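Local coordinates for envelopment polyprotein (Bovine Schmallenberg virus BH80/Germany/2011, PDB 7A56) that probably drives fusion of the viral envelope with a host membrane during entry, as a class II fusion glycoprotein, here in its trimeric postfusion state, at residues G122-E133 and R291-N302. Numbering follows the deposited sequence.
Sequences GPTIGINAKHEE and RKDVILRRCFDN
Ile127 packs into the bend between Leu296 and Cys299: its CG2 lies 3.8 Å from Cys299 CB and touches Leu296 CD2, while CD1 reaches to 3.6 Å from Cys299 N. Leu296 CD2 also meets Ala129 CB. Val294 CG2 sits over one face of the His131 ring, a CH-pi contact 3.7 Å from the centroid.

Polar groups grip both ends. Glu133 swings CG between its backbone N and carbonyl carbon (chi1 67°) and extends its carboxylate to Lys292, where OE1 accepts the backbone N-H, 2.8 Å from N, on its syn lone pair and OE2 salt-bridges NZ at 3.0 Å. One water joins His131 NE2 to Lys292 O; another joins that carbonyl to Glu133 OE1. At the far end, Asn302 ND2 donates both hydrogens within its amide plane, to Gly122 O (3.0 Å) and Thr124 OG1 (2.9 Å), which fixes the amide's rotation; Asp181 OD2 is that hydroxyl's stronger hydrogen-bond partner.

Two antiparallel sheet layers pack face to face through side chains, with no backbone ladder: the axes of strands 124-133 and 293-296 come within 9.0 Å, their N-to-C directions 142° apart. The first pairs with strand 172-183, tied to the bend by the Cys179-Cys299 disulfide; the second with strand 281-285.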
ATOM      1  N   GLY A 122      20.378  15.250  11.479  1.00 29.17           N
ATOM      2  CA  GLY A 122      20.121  16.068  12.640  1.00 29.11           C
ATOM      3  C   GLY A 122      20.389  17.515  12.249  1.00 28.55           C
ATOM      4  O   GLY A 122      20.627  17.813  11.080  1.00 28.68           O
ATOM      5  N   PRO A 123      20.333  18.442  13.191  1.00 26.66           N
ATOM      6  CA  PRO A 123      20.435  19.865  12.819  1.00 28.43           C
ATOM      7  C   PRO A 123      21.868  20.267  12.508  1.00 30.53           C
ATOM      8  O   PRO A 123      22.830  19.682  13.006  1.00 31.32           O
ATOM      9  CB  PRO A 123      19.953  20.582  14.080  1.00 27.27           C
ATOM     10  CG  PRO A 123      20.422  19.595  15.213  1.00 32.13           C
ATOM     11  CD  PRO A 123      20.152  18.245  14.646  1.00 28.99           C
ATOM     12  N   THR A 124      21.994  21.349  11.741  1.00 30.58           N
ATOM     13  CA  THR A 124      23.320  21.870  11.456  1.00 33.14           C
ATOM     14  C   THR A 124      23.780  22.728  12.621  1.00 29.46           C
ATOM     15  O   THR A 124      23.035  23.572  13.130  1.00 30.45           O
ATOM     16  CB  THR A 124      23.315  22.644  10.146  1.00 29.89           C
ATOM     17  OG1 THR A 124      23.038  21.714   9.093  1.00 30.01           O
ATOM     18  CG2 THR A 124      24.666  23.324   9.879  1.00 27.00           C
ATOM     19  N   ILE A 125      25.006  22.478  13.052  1.00 28.29           N
ATOM     20  CA  ILE A 125      25.624  23.125  14.200  1.00 31.28           C
ATOM     21  C   ILE A 125      26.908  23.841  13.849  1.00 32.15           C
ATOM     22  O   ILE A 125      27.563  24.370  14.749  1.00 34.40           O
ATOM     23  CB  ILE A 125      25.898  22.111  15.309  1.00 32.85           C
ATOM     24  CG1 ILE A 125      26.915  21.063  14.828  1.00 32.23           C
ATOM     25  CG2 ILE A 125      24.549  21.442  15.645  1.00 32.91           C
ATOM     26  CD1 ILE A 125      27.423  20.203  15.932  1.00 34.30           C
ATOM     27  N   GLY A 126      27.320  23.809  12.593  1.00 30.64           N
ATOM     28  CA  GLY A 126      28.557  24.485  12.220  1.00 32.06           C
ATOM     29  C   GLY A 126      28.798  24.250  10.754  1.00 28.97           C
ATOM     30  O   GLY A 126      28.069  23.509  10.112  1.00 30.15           O
ATOM     31  N   ILE A 127      29.822  24.941  10.213  1.00 29.57           N
ATOM     32  CA  ILE A 127      30.189  24.786   8.802  1.00 28.53           C
ATOM     33  C   ILE A 127      31.683  24.567   8.710  1.00 29.58           C
ATOM     34  O   ILE A 127      32.463  25.442   9.124  1.00 30.53           O
ATOM     35  CB  ILE A 127      29.819  26.030   7.953  1.00 28.55           C
ATOM     36  CG1 ILE A 127      28.328  26.362   8.137  1.00 27.02           C
ATOM     37  CG2 ILE A 127      30.219  25.808   6.491  1.00 25.59           C
ATOM     38  CD1 ILE A 127      27.860  27.649   7.386  1.00 24.64           C
ATOM     39  N   ASN A 128      32.096  23.464   8.087  1.00 30.84           N
ATOM     40  CA  ASN A 128      33.486  23.347   7.639  1.00 32.33           C
ATOM     41  C   ASN A 128      33.642  24.125   6.339  1.00 32.02           C
ATOM     42  O   ASN A 128      32.863  23.924   5.408  1.00 31.65           O
ATOM     43  CB  ASN A 128      33.878  21.902   7.374  1.00 31.97           C
ATOM     44  CG  ASN A 128      34.127  21.111   8.648  1.00 34.16           C
ATOM     45  OD1 ASN A 128      34.922  21.496   9.489  1.00 37.83           O
ATOM     46  ND2 ASN A 128      33.477  19.989   8.766  1.00 37.10           N
ATOM     47  N   ALA A 129      34.656  24.995   6.262  1.00 31.49           N
ATOM     48  CA  ALA A 129      34.809  25.907   5.119  1.00 33.09           C
ATOM     49  C   ALA A 129      36.281  26.053   4.716  1.00 33.46           C
ATOM     50  O   ALA A 129      37.193  25.968   5.543  1.00 36.86           O
ATOM     51  CB  ALA A 129      34.240  27.333   5.407  1.00 33.05           C
ATOM     52  N   LYS A 130      36.499  26.262   3.424  1.00 33.35           N
ATOM     53  CA  LYS A 130      37.788  26.708   2.911  1.00 33.58           C
ATOM     54  C   LYS A 130      37.554  27.899   1.992  1.00 31.47           C
ATOM     55  O   LYS A 130      36.505  27.993   1.364  1.00 31.00           O
ATOM     56  CB  LYS A 130      38.517  25.610   2.140  1.00 40.10           C
ATOM     57  CG  LYS A 130      38.446  24.253   2.832  1.00 47.75           C
ATOM     58  CD  LYS A 130      39.631  23.434   2.403  1.00 57.16           C
ATOM     59  CE  LYS A 130      39.584  22.007   2.932  1.00 58.71           C
ATOM     60  NZ  LYS A 130      40.654  21.252   2.222  1.00 62.09           N
ATOM     61  N   HIS A 131      38.539  28.804   1.903  1.00 30.83           N
ATOM     62  CA  HIS A 131      38.389  29.882   0.919  1.00 32.09           C
ATOM     63  C   HIS A 131      39.752  30.405   0.515  1.00 33.35           C
ATOM     64  O   HIS A 131      40.755  30.236   1.228  1.00 34.91           O
ATOM     65  CB  HIS A 131      37.521  31.047   1.435  1.00 33.63           C
ATOM     66  CG  HIS A 131      38.220  31.905   2.435  1.00 39.51           C
ATOM     67  ND1 HIS A 131      38.296  31.574   3.771  1.00 42.64           N
ATOM     68  CD2 HIS A 131      38.891  33.082   2.300  1.00 45.78           C
ATOM     69  CE1 HIS A 131      38.972  32.507   4.420  1.00 44.34           C
ATOM     70  NE2 HIS A 131      39.344  33.436   3.550  1.00 45.28           N
ATOM     71  N   GLU A 132      39.783  31.037  -0.659  1.00 34.52           N
ATOM     72  CA  GLU A 132      40.966  31.732  -1.152  1.00 37.16           C
ATOM     73  C   GLU A 132      40.535  33.015  -1.857  1.00 34.93           C
ATOM     74  O   GLU A 132      39.381  33.178  -2.256  1.00 33.24           O
ATOM     75  CB  GLU A 132      41.766  30.895  -2.151  1.00 43.43           C
ATOM     76  CG  GLU A 132      41.898  29.445  -1.812  1.00 51.01           C
ATOM     77  CD  GLU A 132      43.246  29.073  -1.255  1.00 58.07           C
ATOM     78  OE1 GLU A 132      43.518  27.845  -1.183  1.00 60.86           O
ATOM     79  OE2 GLU A 132      44.019  29.991  -0.875  1.00 62.04           O
ATOM     80  N   GLU A 133      41.480  33.907  -2.063  1.00 36.98           N
ATOM     81  CA  GLU A 133      41.204  35.026  -2.958  1.00 36.41           C
ATOM     82  C   GLU A 133      42.391  35.228  -3.875  1.00 37.07           C
ATOM     83  O   GLU A 133      43.513  34.874  -3.525  1.00 34.87           O
ATOM     84  CB  GLU A 133      40.869  36.342  -2.218  1.00 37.97           C
ATOM     85  CG  GLU A 133      41.938  36.986  -1.445  1.00 39.46           C
ATOM     86  CD  GLU A 133      41.448  38.302  -0.817  1.00 37.99           C
ATOM     87  OE1 GLU A 133      40.769  38.223   0.225  1.00 35.75           O
ATOM     88  OE2 GLU A 133      41.709  39.400  -1.365  1.00 34.34           O
ATOM     89  N   ARG A 291      43.428  40.856   3.289  1.00 33.58           N
ATOM     90  CA  ARG A 291      42.481  39.906   2.723  1.00 34.27           C
ATOM     91  C   ARG A 291      41.074  40.198   3.215  1.00 32.02           C
ATOM     92  O   ARG A 291      40.894  40.680   4.339  1.00 32.77           O
ATOM     93  CB  ARG A 291      42.881  38.474   3.104  1.00 37.65           C
ATOM     94  CG  ARG A 291      43.966  37.924   2.212  1.00 48.28           C
ATOM     95  CD  ARG A 291      44.596  36.660   2.781  1.00 61.34           C
ATOM     96  NE  ARG A 291      45.622  36.158   1.863  1.00 74.05           N
ATOM     97  CZ  ARG A 291      46.798  36.755   1.620  1.00 86.27           C
ATOM     98  NH1 ARG A 291      47.131  37.901   2.220  1.00 88.97           N
ATOM     99  NH2 ARG A 291      47.653  36.208   0.760  1.00 89.70           N
ATOM    100  N   LYS A 292      40.081  39.972   2.336  1.00 28.66           N
ATOM    101  CA  LYS A 292      38.668  40.106   2.700  1.00 27.82           C
ATOM    102  C   LYS A 292      38.257  39.055   3.732  1.00 30.98           C
ATOM    103  O   LYS A 292      38.829  37.961   3.789  1.00 29.44           O
ATOM    104  CB  LYS A 292      37.772  39.985   1.446  1.00 26.66           C
ATOM    105  CG  LYS A 292      38.175  41.097   0.386  1.00 28.19           C
ATOM    106  CD  LYS A 292      38.059  40.543  -1.070  1.00 27.69           C
ATOM    107  CE  LYS A 292      38.824  41.505  -2.043  1.00 29.96           C
ATOM    108  NZ  LYS A 292      40.133  41.931  -1.524  1.00 32.29           N
ATOM    109  N   ASP A 293      37.262  39.402   4.555  1.00 31.00           N
ATOM    110  CA  ASP A 293      36.621  38.422   5.459  1.00 31.31           C
ATOM    111  C   ASP A 293      35.432  37.794   4.777  1.00 31.18           C
ATOM    112  O   ASP A 293      34.544  38.506   4.304  1.00 29.43           O
ATOM    113  CB  ASP A 293      36.158  39.069   6.763  1.00 35.66           C
ATOM    114  CG  ASP A 293      37.271  39.778   7.505  1.00 42.88           C
ATOM    115  OD1 ASP A 293      38.386  39.232   7.653  1.00 46.03           O
ATOM    116  OD2 ASP A 293      37.039  40.916   7.964  1.00 45.80           O
ATOM    117  N   VAL A 294      35.371  36.452   4.803  1.00 30.29           N
ATOM    118  CA  VAL A 294      34.260  35.689   4.255  1.00 31.82           C
ATOM    119  C   VAL A 294      33.160  35.625   5.300  1.00 32.89           C
ATOM    120  O   VAL A 294      33.427  35.292   6.461  1.00 30.94           O
ATOM    121  CB  VAL A 294      34.741  34.287   3.853  1.00 31.09           C
ATOM    122  CG1 VAL A 294      33.584  33.356   3.541  1.00 28.45           C
ATOM    123  CG2 VAL A 294      35.693  34.414   2.635  1.00 33.89           C
ATOM    124  N   ILE A 295      31.936  36.002   4.914  1.00 29.15           N
ATOM    125  CA  ILE A 295      30.778  35.877   5.801  1.00 30.24           C
ATOM    126  C   ILE A 295      29.938  34.745   5.251  1.00 28.08           C
ATOM    127  O   ILE A 295      29.488  34.802   4.103  1.00 28.68           O
ATOM    128  CB  ILE A 295      29.972  37.182   5.908  1.00 31.54           C
ATOM    129  CG1 ILE A 295      30.903  38.431   5.968  1.00 35.09           C
ATOM    130  CG2 ILE A 295      28.921  37.079   7.113  1.00 33.73           C
ATOM    131  CD1 ILE A 295      31.495  38.699   7.291  1.00 36.11           C
ATOM    132  N   LEU A 296      29.796  33.652   6.019  1.00 28.10           N
ATOM    133  CA  LEU A 296      29.129  32.462   5.543  1.00 29.64           C
ATOM    134  C   LEU A 296      28.016  32.171   6.553  1.00 29.41           C
ATOM    135  O   LEU A 296      28.304  31.798   7.691  1.00 29.81           O
ATOM    136  CB  LEU A 296      30.132  31.319   5.426  1.00 34.24           C
ATOM    137  CG  LEU A 296      29.801  30.185   4.485  1.00 38.16           C
ATOM    138  CD1 LEU A 296      29.830  30.759   3.061  1.00 37.70           C
ATOM    139  CD2 LEU A 296      30.897  29.166   4.672  1.00 39.82           C
ATOM    140  N   ARG A 297      26.766  32.460   6.178  1.00 29.50           N
ATOM    141  CA  ARG A 297      25.665  32.325   7.127  1.00 27.50           C
ATOM    142  C   ARG A 297      24.912  31.022   6.944  1.00 27.24           C
ATOM    143  O   ARG A 297      24.085  30.678   7.802  1.00 26.94           O
ATOM    144  CB  ARG A 297      24.671  33.483   6.997  1.00 26.95           C
ATOM    145  CG  ARG A 297      25.240  34.860   7.391  1.00 29.70           C
ATOM    146  CD  ARG A 297      24.428  35.994   6.697  1.00 31.67           C
ATOM    147  NE  ARG A 297      25.062  37.287   7.031  1.00 35.17           N
ATOM    148  CZ  ARG A 297      24.792  38.039   8.114  1.00 38.87           C
ATOM    149  NH1 ARG A 297      23.847  37.692   8.989  1.00 35.34           N
ATOM    150  NH2 ARG A 297      25.481  39.160   8.327  1.00 35.26           N
ATOM    151  N   ARG A 298      25.162  30.310   5.852  1.00 26.07           N
ATOM    152  CA  ARG A 298      24.551  29.005   5.670  1.00 27.97           C
ATOM    153  C   ARG A 298      25.327  28.331   4.557  1.00 27.29           C
ATOM    154  O   ARG A 298      25.794  29.002   3.646  1.00 26.67           O
ATOM    155  CB  ARG A 298      23.046  29.090   5.330  1.00 29.56           C
ATOM    156  CG  ARG A 298      22.279  27.762   5.482  1.00 32.10           C
ATOM    157  CD  ARG A 298      20.777  27.982   5.312  1.00 35.18           C
ATOM    158  NE  ARG A 298      20.468  28.251   3.915  1.00 37.62           N
ATOM    159  CZ  ARG A 298      19.459  29.013   3.486  1.00 40.70           C
ATOM    160  NH1 ARG A 298      18.636  29.585   4.372  1.00 41.79           N
ATOM    161  NH2 ARG A 298      19.309  29.238   2.173  1.00 40.88           N
ATOM    162  N   CYS A 299      25.511  27.013   4.667  1.00 25.53           N
ATOM    163  CA  CYS A 299      26.124  26.264   3.573  1.00 25.03           C
ATOM    164  C   CYS A 299      25.072  25.465   2.826  1.00 25.37           C
ATOM    165  O   CYS A 299      24.555  25.895   1.776  1.00 23.64           O
ATOM    166  CB  CYS A 299      27.255  25.343   4.096  1.00 25.86           C
ATOM    167  SG  CYS A 299      28.126  24.463   2.748  1.00 28.41           S
ATOM    168  N   PHE A 300      24.724  24.276   3.360  1.00 25.90           N
ATOM    169  CA  PHE A 300      23.620  23.543   2.781  1.00 24.26           C
ATOM    170  C   PHE A 300      22.296  24.130   3.265  1.00 26.89           C
ATOM    171  O   PHE A 300      22.229  24.740   4.327  1.00 28.44           O
ATOM    172  CB  PHE A 300      23.610  22.061   3.237  1.00 22.32           C
ATOM    173  CG  PHE A 300      24.858  21.233   2.878  1.00 24.99           C
ATOM    174  CD1 PHE A 300      25.544  21.417   1.682  1.00 26.42           C
ATOM    175  CD2 PHE A 300      25.252  20.178   3.711  1.00 27.38           C
ATOM    176  CE1 PHE A 300      26.662  20.617   1.350  1.00 29.77           C
ATOM    177  CE2 PHE A 300      26.383  19.384   3.388  1.00 27.73           C
ATOM    178  CZ  PHE A 300      27.063  19.582   2.208  1.00 29.14           C
ATOM    179  N   ASP A 301      21.210  23.800   2.554  1.00 26.80           N
ATOM    180  CA  ASP A 301      19.882  23.805   3.161  1.00 27.34           C
ATOM    181  C   ASP A 301      19.728  22.584   4.067  1.00 27.57           C
ATOM    182  O   ASP A 301      20.218  21.507   3.741  1.00 28.97           O
ATOM    183  CB  ASP A 301      18.777  23.733   2.100  1.00 25.51           C
ATOM    184  CG  ASP A 301      18.754  24.965   1.172  1.00 33.31           C
ATOM    185  OD1 ASP A 301      18.618  26.082   1.704  1.00 35.37           O
ATOM    186  OD2 ASP A 301      18.808  24.787  -0.070  1.00 33.71           O
ATOM    187  N   ASN A 302      19.060  22.741   5.214  1.00 27.17           N
ATOM    188  CA  ASN A 302      18.838  21.589   6.111  1.00 28.68           C
ATOM    189  C   ASN A 302      17.415  21.673   6.624  1.00 31.26           C
ATOM    190  O   ASN A 302      17.051  22.643   7.282  1.00 33.69           O
ATOM    191  CB  ASN A 302      19.812  21.546   7.300  1.00 28.59           C
ATOM    192  CG  ASN A 302      19.723  20.212   8.115  1.00 28.81           C
ATOM    193  OD1 ASN A 302      18.786  19.389   7.925  1.00 27.40           O
ATOM    194  ND2 ASN A 302      20.708  19.980   8.973  1.00 29.60           N
TER
HETATM  195  O   HOH W   1      40.195  35.790   5.202  1.00 39.37           O
HETATM  196  O   HOH W   2      40.085  36.342   1.919  1.00 29.82           O